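Local coordinates for protein 2-oxoglutarate-dependent dioxygenase tropC (Talaromyces stipitatus, PDB 6XJJ) that catalyses an iron- and 2-oxoglutarate-dependent oxidation in the biosynthesis of fungal tropolones, at residues I41-S47 with F75-H81; Q254-T258 with P273-I277; P235-G239 with R303-T307; N71-F75 with L261-Y265. All coordinates share one frame; numbering follows the deposited sequence.

How the contacts relate
Contact 1 lies in the N-terminal part and contacts 2 and 3 in the 2-oxoglutarate dioxygenase part; contact 4 joins the two. Contact 1 comes first along the chain, and contact 2 falls within the interval spanned by contact 3. Contacts 1 and 4 share F75, with centres about 14 Å apart. Contact 2 joins contact 4 through a probable hydrogen bond from V274 N to L261 O. Contact 3 joins it through neighbouring strands 302-304 and 261-265 and the R303-E262 salt bridge. The centres of contacts 1 and 3 are about 26 Å apart. The side chains of F75 and L261 lie about 6 Å from the iron, that of V304 about 7 Å.

Contact 1 of 4, residues I41-S47 with F75-H81; sequences IPTVDIS and FFNLVGH
V44 packs on F76 along one face of a short parallel strand pair. Its CB meets the ring edge in plane, 3.5 Å from F76 CD2. F76 CG sits between its backbone N and carbonyl carbon (chi1 41°), which turns the ring toward V44. Further on, the side chains of I46 and L78 meet: I46 CD1 is 3.7 Å from L78 CD2. I46 CG1 also lies between N and carbonyl carbon (chi1 65°), and this brings the branch across to L78. T43, D45, N77 and V79 occupy the other face. There the D45 CB lies 3.7 Å from V79 CG2, and the two side chains cross at about a right angle. Four backbone bonds hold the strands: N77 N to P42 O, V44 N to N77 O, V79 N to V44 O and I46 N to V79 O. D45 OD1 closes an Asx turn. It accepts S47 N at 2.8 Å from above the carboxylate plane, and S47 OG through its syn lone pair. G80 has no side chain, which leaves room for D45 OD1 and S47 OG; the latter is 3.3 Å from G80 CA. Helix 56-72 links the strands in a beta-alpha-beta crossover and packs on V44 and F76 through V66. Strand 281-285 pairs antiparallel with 75-79 on its other side, while helix 171-204 packs against I46 and L78.

Contact 2 of 4, residues Q254-T258 with P273-I277; sequences QQKGT and PVPVI
V276 pushes its isopropyl group into the bend formed by Q254-T258. Its CG1 lies anti to the backbone N (chi1 174°) and reaches the turn, 3.7 Å from Q255 O and 4.0 Å from K256 CA. CG2 faces the other way, toward the side chain of Q254, with CB of that residue 4.0 Å off. It also faces T258 O, so V276 sits between the start and the end of the bend. Q254 is the second main partner. Its CG is anti to the carbonyl carbon, and the chain runs extended from there. This carries the amide past V276 to V274, where NE2 stands 3.6 Å from V274 CG1. The bend is a type II beta turn from Q255 to T258, with G257 at positive phi. It connects strands 249-253 and 261-265 of the double-stranded beta-helix core that is the hallmark of 2-oxoglutarate dioxygenases. Q255 O accepts twice: from T258 N at 3.2 Å, and from T258 OG1 at 2.9 Å, the latter in the carbonyl plane on a lone pair. R311, predicted to bind 2-oxoglutarate, makes weak hydrogen bonds through NH1 to both T258 OG1 and Q254 OE1. On the opposite segment, V274 is buried against F75, L261 and V282.

Contact 3 of 4, residues P235-G239 with R303-T307; sequences PRQFG and RVYIT
CE2 of the F238 ring lies over one face of the R303 guanidinium, 3.5 Å from R303 CZ. The two planes are 38° apart, so the groups meet at a slant rather than flat on each other. V304 O lies at the edge of the F238 ring, near its plane. The arginine chain runs extended from CG to NE, and its CD also touches the ring, 3.4 Å from CE2. E262 holds R303 NE in a salt bridge, and W271 makes a cation-pi contact with the same arginine. I306 lies along the Q237-G239 backbone. Its CD1 lies 4.0 Å from Q237 CB, and its CG1 lies 3.6 Å from G239 N. A weak hydrogen bond joins G239 N to V304 O at 2.7 Å, bent to 121°. Close by, backbone bonding between V304 and V240 continues the join. G239 has no side chain to intrude on V304 O. The segments flank the iron site on both sides in sequence: 235-239 leads into the region of H243 and D245, and 303-307 follows H302. These three residues form the two-histidine, one-aspartate facial triad of non-haem iron dioxygenases.

Contact 4 of 4, residues N71-F75 with L261-Y265; sequences NKYGF and LEVWY
V263 rests a methyl group on the ring of F75, joining the N-terminal part to the double-stranded beta-helix core of the dioxygenase fold. The bump is CG2, a CH-pi contact 3.5 Å from the ring centroid and 19° off the normal, off centre toward the rim. Its CG1 bears on Y73 O, at 4.2 Å. F75 CG is anti to the carbonyl carbon (chi1 -72°), which turns the ring face to V263 CG2. L261 CD2 sits at the ring edge, near its plane, 4.4 Å from F75 CE2. H302, an iron ligand, meets the same ring edge-to-face. The segments run in nearly opposite directions, so Y73 and Y265 meet at the other end of the contact. Their rings are 5.2 Å apart by centroid and tilted 32° to each other, with Y73 CD1 4.0 Å from Y265 CD1. Y73 OH is hydrogen-bonded to E39 OE1. G74 is the first residue after helix 56-72 to leave helical angles. The Y265 phenol lies against the extended side chain of K72, with OH 3.3 Å from K72 CE. K72 O, which accepts from R298 NH2, lies in the plane of the Y265 ring at its edge, 3.6 Å from CE1.

Contact 1 of 4, residues I41-S47 with F75-H81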
loop_
_atom_site.group_PDB
_atom_site.type_symbol
_atom_site.label_atom_id
_atom_site.label_comp_id
_atom_site.label_asym_id
_atom_site.label_seq_id
_atom_site.Cartn_x
_atom_site.Cartn_y
_atom_site.Cartn_z
ATOM N N ILE A 41 -1.287 -1.337 17.560
ATOM C CA ILE A 41 -1.895 -1.845 16.323
ATOM C C ILE A 41 -1.989 -3.367 16.403
ATOM O O ILE A 41 -0.973 -4.033 16.679
ATOM C CB ILE A 41 -1.072 -1.410 15.113
ATOM C CG1 ILE A 41 -1.050 0.119 15.006
ATOM C CG2 ILE A 41 -1.616 -2.031 13.833
ATOM C CD1 ILE A 41 -2.423 0.771 14.767
ATOM N N PRO A 42 -3.155 -3.963 16.175
ATOM C CA PRO A 42 -3.288 -5.414 16.328
ATOM C C PRO A 42 -2.731 -6.178 15.134
ATOM O O PRO A 42 -2.490 -5.632 14.056
ATOM C CB PRO A 42 -4.801 -5.623 16.452
ATOM C CG PRO A 42 -5.398 -4.489 15.717
ATOM C CD PRO A 42 -4.452 -3.324 15.877
ATOM N N THR A 43 -2.532 -7.475 15.366
ATOM C CA THR A 43 -2.150 -8.439 14.342
ATOM C C THR A 43 -3.307 -9.400 14.118
ATOM O O THR A 43 -3.866 -9.930 15.082
ATOM C CB THR A 43 -0.911 -9.233 14.760
ATOM O OG1 THR A 43 0.206 -8.350 14.927
ATOM C CG2 THR A 43 -0.576 -10.294 13.720
ATOM N N VAL A 44 -3.646 -9.644 12.854
ATOM C CA VAL A 44 -4.728 -10.554 12.496
ATOM C C VAL A 44 -4.174 -11.639 11.588
ATOM O O VAL A 44 -3.541 -11.346 10.567
ATOM C CB VAL A 44 -5.889 -9.825 11.803
ATOM C CG1 VAL A 44 -7.007 -10.808 11.483
ATOM C CG2 VAL A 44 -6.395 -8.703 12.671
ATOM N N ASP A 45 -4.433 -12.887 11.954
ATOM C CA ASP A 45 -4.020 -14.045 11.180
ATOM C C ASP A 45 -5.201 -14.496 10.325
ATOM O O ASP A 45 -6.251 -14.871 10.859
ATOM C CB ASP A 45 -3.551 -15.157 12.118
ATOM C CG ASP A 45 -3.080 -16.399 11.377
ATOM O OD1 ASP A 45 -3.177 -16.423 10.132
ATOM O OD2 ASP A 45 -2.607 -17.352 12.041
ATOM N N ILE A 46 -5.036 -14.449 9.002
ATOM C CA ILE A 46 -6.103 -14.838 8.086
ATOM C C ILE A 46 -5.995 -16.297 7.636
ATOM O O ILE A 46 -6.754 -16.715 6.758
ATOM C CB ILE A 46 -6.149 -13.902 6.866
ATOM C CG1 ILE A 46 -4.869 -14.025 6.029
ATOM C CG2 ILE A 46 -6.330 -12.456 7.327
ATOM C CD1 ILE A 46 -4.962 -13.370 4.652
ATOM N N SER A 47 -5.073 -17.077 8.211
ATOM C CA SER A 47 -4.903 -18.476 7.823
ATOM C C SER A 47 -6.237 -19.180 7.634
ATOM O O SER A 47 -6.451 -19.868 6.632
ATOM C CB SER A 47 -4.075 -19.206 8.882
ATOM O OG SER A 47 -2.754 -18.701 8.934
ATOM N N PHE A 75 -5.909 0.482 10.841
ATOM C CA PHE A 75 -4.761 -0.336 10.490
ATOM C C PHE A 75 -4.830 -1.673 11.208
ATOM O O PHE A 75 -5.405 -1.783 12.294
ATOM C CB PHE A 75 -3.379 0.229 10.870
ATOM C CG PHE A 75 -2.891 1.396 10.050
ATOM C CD1 PHE A 75 -3.733 2.334 9.478
ATOM C CD2 PHE A 75 -1.545 1.418 9.697
ATOM C CE1 PHE A 75 -3.207 3.379 8.704
ATOM C CE2 PHE A 75 -1.029 2.413 8.910
ATOM C CZ PHE A 75 -1.857 3.394 8.405
ATOM N N PHE A 76 -4.211 -2.679 10.589
ATOM C CA PHE A 76 -3.676 -3.836 11.291
ATOM C C PHE A 76 -2.446 -4.375 10.570
ATOM O O PHE A 76 -2.159 -4.028 9.422
ATOM C CB PHE A 76 -4.603 -5.057 11.449
ATOM C CG PHE A 76 -5.444 -5.420 10.240
ATOM C CD1 PHE A 76 -5.619 -4.590 9.146
ATOM C CD2 PHE A 76 -5.720 -6.772 10.047
ATOM C CE1 PHE A 76 -6.343 -5.008 8.044
ATOM C CE2 PHE A 76 -6.389 -7.209 8.917
ATOM C CZ PHE A 76 -6.678 -6.322 7.911
ATOM N N ASN A 77 -1.723 -5.249 11.281
ATOM C CA ASN A 77 -0.774 -6.183 10.685
ATOM C C ASN A 77 -1.469 -7.483 10.310
ATOM O O ASN A 77 -2.274 -8.020 11.079
ATOM C CB ASN A 77 0.374 -6.490 11.647
ATOM C CG ASN A 77 1.410 -5.393 11.694
ATOM O OD1 ASN A 77 2.261 -5.288 10.810
ATOM N ND2 ASN A 77 1.351 -4.572 12.730
ATOM N N LEU A 78 -1.128 -7.998 9.131
ATOM C CA LEU A 78 -1.746 -9.190 8.570
ATOM C C LEU A 78 -0.708 -10.295 8.457
ATOM O O LEU A 78 0.364 -10.081 7.881
ATOM C CB LEU A 78 -2.337 -8.894 7.190
ATOM C CG LEU A 78 -3.162 -9.994 6.512
ATOM C CD1 LEU A 78 -4.178 -9.365 5.575
ATOM C CD2 LEU A 78 -2.291 -10.975 5.743
ATOM N N VAL A 79 -1.034 -11.473 8.991
ATOM C CA VAL A 79 -0.226 -12.672 8.811
ATOM C C VAL A 79 -1.140 -13.812 8.378
ATOM O O VAL A 79 -2.367 -13.684 8.351
ATOM C CB VAL A 79 0.555 -13.066 10.084
ATOM C CG1 VAL A 79 1.558 -11.982 10.444
ATOM C CG2 VAL A 79 -0.400 -13.347 11.243
ATOM N N GLY A 80 -0.515 -14.944 8.046
ATOM C CA GLY A 80 -1.236 -16.103 7.550
ATOM C C GLY A 80 -1.580 -16.027 6.083
ATOM O O GLY A 80 -2.427 -16.790 5.607
ATOM N N HIS A 81 -0.940 -15.116 5.353
ATOM C CA HIS A 81 -1.243 -14.854 3.955
ATOM C C HIS A 81 -0.734 -15.939 3.017
ATOM O O HIS A 81 -1.267 -16.077 1.911
ATOM C CB HIS A 81 -0.664 -13.485 3.571
ATOM C CG HIS A 81 0.751 -13.279 4.018
ATOM N ND1 HIS A 81 1.832 -13.805 3.346
ATOM C CD2 HIS A 81 1.258 -12.621 5.089
ATOM C CE1 HIS A 81 2.946 -13.467 3.975
ATOM N NE2 HIS A 81 2.624 -12.746 5.035
#

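Contact 2 of 4, residues Q254-T258 with P273-I277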
loop_
_atom_site.group_PDB
_atom_site.type_symbol
_atom_site.label_atom_id
_atom_site.label_comp_id
_atom_site.label_asym_id
_atom_site.label_seq_id
_atom_site.Cartn_x
_atom_site.Cartn_y
_atom_site.Cartn_z
ATOM N N GLN A 254 7.213 -3.735 5.215
ATOM C CA GLN A 254 8.311 -3.022 5.841
ATOM C C GLN A 254 9.533 -3.930 5.887
ATOM O O GLN A 254 9.468 -5.121 5.572
ATOM C CB GLN A 254 7.951 -2.569 7.251
ATOM C CG GLN A 254 6.606 -1.963 7.404
ATOM C CD GLN A 254 6.466 -1.366 8.760
ATOM O OE1 GLN A 254 7.459 -1.199 9.459
ATOM N NE2 GLN A 254 5.241 -1.289 9.241
ATOM N N GLN A 255 10.650 -3.361 6.313
ATOM C CA GLN A 255 11.922 -4.061 6.295
ATOM C C GLN A 255 12.312 -4.420 7.724
ATOM O O GLN A 255 12.232 -3.576 8.622
ATOM C CB GLN A 255 12.993 -3.186 5.646
ATOM C CG GLN A 255 14.142 -3.944 5.031
ATOM C CD GLN A 255 15.113 -3.018 4.338
ATOM O OE1 GLN A 255 14.954 -1.796 4.374
ATOM N NE2 GLN A 255 16.095 -3.594 3.656
ATOM N N LYS A 256 12.721 -5.671 7.932
ATOM C CA LYS A 256 13.182 -6.113 9.244
ATOM C C LYS A 256 14.332 -5.244 9.735
ATOM O O LYS A 256 15.364 -5.121 9.066
ATOM C CB LYS A 256 13.599 -7.585 9.178
ATOM C CG LYS A 256 14.311 -8.149 10.412
ATOM C CD LYS A 256 14.424 -9.675 10.314
ATOM C CE LYS A 256 15.516 -10.254 11.208
ATOM N NZ LYS A 256 15.381 -9.888 12.644
ATOM N N GLY A 257 14.141 -4.636 10.903
ATOM C CA GLY A 257 15.141 -3.793 11.519
ATOM C C GLY A 257 14.964 -2.300 11.328
ATOM O O GLY A 257 15.906 -1.548 11.605
ATOM N N THR A 258 13.800 -1.845 10.866
ATOM C CA THR A 258 13.535 -0.429 10.676
ATOM C C THR A 258 12.272 -0.041 11.430
ATOM O O THR A 258 11.452 -0.888 11.791
ATOM C CB THR A 258 13.346 -0.067 9.196
ATOM O OG1 THR A 258 12.151 -0.684 8.701
ATOM C CG2 THR A 258 14.522 -0.548 8.378
ATOM N N PRO A 273 2.937 3.701 17.125
ATOM C CA PRO A 273 3.848 3.070 16.172
ATOM C C PRO A 273 3.223 1.823 15.578
ATOM O O PRO A 273 2.390 1.150 16.191
ATOM C CB PRO A 273 5.075 2.728 17.025
ATOM C CG PRO A 273 4.530 2.516 18.374
ATOM C CD PRO A 273 3.371 3.475 18.516
ATOM N N VAL A 274 3.618 1.532 14.340
ATOM C CA VAL A 274 3.264 0.283 13.685
ATOM C C VAL A 274 4.488 -0.630 13.762
ATOM O O VAL A 274 5.475 -0.378 13.053
ATOM C CB VAL A 274 2.827 0.500 12.233
ATOM C CG1 VAL A 274 2.505 -0.834 11.580
ATOM C CG2 VAL A 274 1.620 1.412 12.181
ATOM N N PRO A 275 4.470 -1.674 14.588
ATOM C CA PRO A 275 5.669 -2.507 14.722
ATOM C C PRO A 275 5.929 -3.328 13.468
ATOM O O PRO A 275 5.000 -3.794 12.802
ATOM C CB PRO A 275 5.342 -3.403 15.919
ATOM C CG PRO A 275 3.855 -3.519 15.891
ATOM C CD PRO A 275 3.335 -2.213 15.361
ATOM N N VAL A 276 7.214 -3.489 13.144
ATOM C CA VAL A 276 7.627 -4.398 12.082
ATOM C C VAL A 276 7.435 -5.823 12.582
ATOM O O VAL A 276 8.222 -6.317 13.398
ATOM C CB VAL A 276 9.085 -4.148 11.652
ATOM C CG1 VAL A 276 9.543 -5.201 10.661
ATOM C CG2 VAL A 276 9.209 -2.796 11.008
ATOM N N ILE A 277 6.381 -6.486 12.108
ATOM C CA ILE A 277 6.094 -7.867 12.478
ATOM C C ILE A 277 6.696 -8.803 11.439
ATOM O O ILE A 277 6.722 -8.510 10.238
ATOM C CB ILE A 277 4.576 -8.102 12.627
ATOM C CG1 ILE A 277 3.993 -7.206 13.727
ATOM C CG2 ILE A 277 4.291 -9.569 12.902
ATOM C CD1 ILE A 277 4.608 -7.428 15.101
#

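Contact 3 of 4, residues P235-G239 with R303-T307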
loop_
_atom_site.group_PDB
_atom_site.type_symbol
_atom_site.label_atom_id
_atom_site.label_comp_id
_atom_site.label_asym_id
_atom_site.label_seq_id
_atom_site.Cartn_x
_atom_site.Cartn_y
_atom_site.Cartn_z
ATOM N N PRO A 235 13.206 18.181 12.780
ATOM C CA PRO A 235 11.861 17.692 13.119
ATOM C C PRO A 235 10.755 18.282 12.258
ATOM O O PRO A 235 9.586 17.926 12.449
ATOM C CB PRO A 235 11.706 18.108 14.589
ATOM C CG PRO A 235 12.559 19.284 14.719
ATOM C CD PRO A 235 13.751 19.021 13.861
ATOM N N ARG A 236 11.087 19.180 11.335
ATOM C CA ARG A 236 10.139 19.710 10.365
ATOM C C ARG A 236 10.117 18.912 9.065
ATOM O O ARG A 236 9.401 19.293 8.132
ATOM C CB ARG A 236 10.474 21.182 10.074
ATOM C CG ARG A 236 10.243 22.098 11.277
ATOM C CD ARG A 236 10.609 23.576 11.053
ATOM N NE ARG A 236 12.031 23.764 10.757
ATOM C CZ ARG A 236 12.531 24.276 9.632
ATOM N NH1 ARG A 236 11.738 24.745 8.673
ATOM N NH2 ARG A 236 13.845 24.374 9.486
ATOM N N GLN A 237 10.869 17.816 8.987
ATOM C CA GLN A 237 10.972 17.005 7.782
ATOM C C GLN A 237 10.659 15.566 8.151
ATOM O O GLN A 237 11.123 15.073 9.184
ATOM C CB GLN A 237 12.376 17.076 7.174
ATOM C CG GLN A 237 12.445 16.655 5.727
ATOM C CD GLN A 237 13.832 16.817 5.146
ATOM O OE1 GLN A 237 14.800 17.046 5.874
ATOM N NE2 GLN A 237 13.920 16.809 3.822
ATOM N N PHE A 238 9.856 14.890 7.334
ATOM C CA PHE A 238 9.616 13.478 7.578
ATOM C C PHE A 238 9.991 12.665 6.351
ATOM O O PHE A 238 10.277 13.199 5.277
ATOM C CB PHE A 238 8.160 13.144 7.949
ATOM C CG PHE A 238 7.595 13.939 9.094
ATOM C CD1 PHE A 238 7.823 15.295 9.228
ATOM C CD2 PHE A 238 6.996 13.273 10.149
ATOM C CE1 PHE A 238 7.323 15.993 10.292
ATOM C CE2 PHE A 238 6.520 13.966 11.235
ATOM C CZ PHE A 238 6.687 15.324 11.306
ATOM N N GLY A 239 10.003 11.348 6.546
ATOM C CA GLY A 239 10.066 10.416 5.443
ATOM C C GLY A 239 8.864 10.598 4.548
ATOM O O GLY A 239 8.996 10.765 3.333
ATOM N N ARG A 303 2.126 8.649 9.002
ATOM C CA ARG A 303 3.333 9.298 8.504
ATOM C C ARG A 303 4.520 8.403 8.839
ATOM O O ARG A 303 4.384 7.389 9.530
ATOM C CB ARG A 303 3.493 10.689 9.118
ATOM C CG ARG A 303 3.644 10.650 10.626
ATOM C CD ARG A 303 3.732 12.027 11.210
ATOM N NE ARG A 303 3.947 11.991 12.652
ATOM C CZ ARG A 303 3.967 13.067 13.428
ATOM N NH1 ARG A 303 3.777 14.267 12.898
ATOM N NH2 ARG A 303 4.163 12.944 14.733
ATOM N N VAL A 304 5.696 8.798 8.355
ATOM C CA VAL A 304 6.933 8.064 8.593
ATOM C C VAL A 304 7.986 9.094 8.973
ATOM O O VAL A 304 8.392 9.906 8.132
ATOM C CB VAL A 304 7.380 7.256 7.364
ATOM C CG1 VAL A 304 8.624 6.430 7.682
ATOM C CG2 VAL A 304 6.256 6.372 6.856
ATOM N N TYR A 305 8.428 9.072 10.230
ATOM C CA TYR A 305 9.487 9.983 10.639
ATOM C C TYR A 305 10.854 9.451 10.217
ATOM O O TYR A 305 11.015 8.285 9.851
ATOM C CB TYR A 305 9.458 10.230 12.149
ATOM C CG TYR A 305 9.583 9.003 13.025
ATOM C CD1 TYR A 305 10.823 8.443 13.306
ATOM C CD2 TYR A 305 8.462 8.439 13.620
ATOM C CE1 TYR A 305 10.938 7.327 14.125
ATOM C CE2 TYR A 305 8.565 7.331 14.443
ATOM C CZ TYR A 305 9.807 6.777 14.694
ATOM O OH TYR A 305 9.914 5.671 15.511
ATOM N N ILE A 306 11.843 10.334 10.259
ATOM C CA ILE A 306 13.183 10.017 9.778
ATOM C C ILE A 306 13.952 9.330 10.895
ATOM O O ILE A 306 13.787 9.655 12.076
ATOM C CB ILE A 306 13.907 11.286 9.293
ATOM C CG1 ILE A 306 13.109 11.942 8.160
ATOM C CG2 ILE A 306 15.316 10.938 8.804
ATOM C CD1 ILE A 306 13.592 13.315 7.771
ATOM N N THR A 307 14.788 8.365 10.524
ATOM C CA THR A 307 15.599 7.616 11.473
ATOM C C THR A 307 17.031 7.561 10.960
ATOM O O THR A 307 17.350 8.056 9.875
ATOM C CB THR A 307 15.068 6.190 11.682
ATOM O OG1 THR A 307 15.081 5.483 10.434
ATOM C CG2 THR A 307 13.655 6.205 12.244
#

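Contact 4 of 4, residues N71-F75 with L261-Y265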
loop_
_atom_site.group_PDB
_atom_site.type_symbol
_atom_site.label_atom_id
_atom_site.label_comp_id
_atom_site.label_asym_id
_atom_site.label_seq_id
_atom_site.Cartn_x
_atom_site.Cartn_y
_atom_site.Cartn_z
ATOM N N ASN A 71 -12.249 -0.793 12.071
ATOM C CA ASN A 71 -13.202 0.160 12.608
ATOM C C ASN A 71 -12.590 1.016 13.706
ATOM O O ASN A 71 -13.011 2.160 13.906
ATOM C CB ASN A 71 -14.438 -0.589 13.099
ATOM C CG ASN A 71 -15.449 0.319 13.733
ATOM O OD1 ASN A 71 -15.114 1.175 14.547
ATOM N ND2 ASN A 71 -16.673 0.248 13.239
ATOM N N LYS A 72 -11.598 0.495 14.418
ATOM C CA LYS A 72 -11.013 1.198 15.548
ATOM C C LYS A 72 -9.749 1.955 15.162
ATOM O O LYS A 72 -9.635 3.149 15.451
ATOM C CB LYS A 72 -10.723 0.201 16.680
ATOM C CG LYS A 72 -10.228 0.808 17.978
ATOM C CD LYS A 72 -10.153 -0.274 19.053
ATOM C CE LYS A 72 -9.697 0.271 20.395
ATOM N NZ LYS A 72 -9.691 -0.792 21.445
ATOM N N TYR A 73 -8.802 1.295 14.491
ATOM C CA TYR A 73 -7.536 1.925 14.147
ATOM C C TYR A 73 -7.395 2.257 12.670
ATOM O O TYR A 73 -6.525 3.059 12.316
ATOM C CB TYR A 73 -6.356 1.024 14.546
ATOM C CG TYR A 73 -6.355 0.603 16.001
ATOM C CD1 TYR A 73 -5.827 1.422 16.992
ATOM C CD2 TYR A 73 -6.874 -0.628 16.380
ATOM C CE1 TYR A 73 -5.829 1.027 18.322
ATOM C CE2 TYR A 73 -6.879 -1.028 17.697
ATOM C CZ TYR A 73 -6.355 -0.199 18.665
ATOM O OH TYR A 73 -6.361 -0.606 19.979
ATOM N N GLY A 74 -8.204 1.664 11.799
ATOM C CA GLY A 74 -7.934 1.780 10.381
ATOM C C GLY A 74 -6.678 1.075 9.924
ATOM O O GLY A 74 -6.384 1.091 8.727
ATOM N N PHE A 75 -5.909 0.482 10.841
ATOM C CA PHE A 75 -4.761 -0.336 10.490
ATOM C C PHE A 75 -4.830 -1.673 11.208
ATOM O O PHE A 75 -5.405 -1.783 12.294
ATOM C CB PHE A 75 -3.379 0.229 10.870
ATOM C CG PHE A 75 -2.891 1.396 10.050
ATOM C CD1 PHE A 75 -3.733 2.334 9.478
ATOM C CD2 PHE A 75 -1.545 1.418 9.697
ATOM C CE1 PHE A 75 -3.207 3.379 8.704
ATOM C CE2 PHE A 75 -1.029 2.413 8.910
ATOM C CZ PHE A 75 -1.857 3.394 8.405
ATOM N N LEU A 261 7.052 4.263 10.828
ATOM C CA LEU A 261 5.631 4.380 10.538
ATOM C C LEU A 261 4.833 4.527 11.830
ATOM O O LEU A 261 4.970 3.718 12.754
ATOM C CB LEU A 261 5.153 3.158 9.759
ATOM C CG LEU A 261 3.678 3.128 9.348
ATOM C CD1 LEU A 261 3.382 4.244 8.360
ATOM C CD2 LEU A 261 3.305 1.775 8.758
ATOM N N GLU A 262 3.993 5.560 11.888
ATOM C CA GLU A 262 3.129 5.790 13.036
ATOM C C GLU A 262 1.776 6.310 12.565
ATOM O O GLU A 262 1.652 6.911 11.495
ATOM C CB GLU A 262 3.778 6.757 14.040
ATOM C CG GLU A 262 4.184 8.111 13.472
ATOM C CD GLU A 262 4.933 8.957 14.488
ATOM O OE1 GLU A 262 4.868 8.633 15.694
ATOM O OE2 GLU A 262 5.580 9.945 14.086
ATOM N N VAL A 263 0.763 6.077 13.398
ATOM C CA VAL A 263 -0.641 6.237 13.031
ATOM C C VAL A 263 -1.324 7.087 14.094
ATOM O O VAL A 263 -1.127 6.865 15.293
ATOM C CB VAL A 263 -1.346 4.867 12.897
ATOM C CG1 VAL A 263 -2.852 5.018 12.684
ATOM C CG2 VAL A 263 -0.733 4.049 11.756
ATOM N N TRP A 264 -2.137 8.044 13.656
ATOM C CA TRP A 264 -2.829 8.933 14.580
ATOM C C TRP A 264 -4.126 8.287 15.057
ATOM O O TRP A 264 -4.978 7.916 14.244
ATOM C CB TRP A 264 -3.124 10.279 13.913
ATOM C CG TRP A 264 -3.935 11.209 14.790
ATOM C CD1 TRP A 264 -5.277 11.458 14.698
ATOM C CD2 TRP A 264 -3.456 12.008 15.881
ATOM N NE1 TRP A 264 -5.661 12.358 15.660
ATOM C CE2 TRP A 264 -4.563 12.712 16.400
ATOM C CE3 TRP A 264 -2.201 12.198 16.469
ATOM C CZ2 TRP A 264 -4.453 13.586 17.479
ATOM C CZ3 TRP A 264 -2.097 13.070 17.541
ATOM C CH2 TRP A 264 -3.216 13.752 18.034
ATOM N N TYR A 265 -4.280 8.179 16.378
ATOM C CA TYR A 265 -5.467 7.586 17.000
ATOM C C TYR A 265 -6.209 8.657 17.791
ATOM O O TYR A 265 -5.752 9.060 18.875
ATOM C CB TYR A 265 -5.057 6.413 17.894
ATOM C CG TYR A 265 -6.182 5.692 18.601
ATOM C CD1 TYR A 265 -7.189 5.069 17.878
ATOM C CD2 TYR A 265 -6.175 5.534 19.980
ATOM C CE1 TYR A 265 -8.206 4.386 18.510
ATOM C CE2 TYR A 265 -7.185 4.840 20.624
ATOM C CZ TYR A 265 -8.197 4.262 19.879
ATOM O OH TYR A 265 -9.209 3.570 20.499
#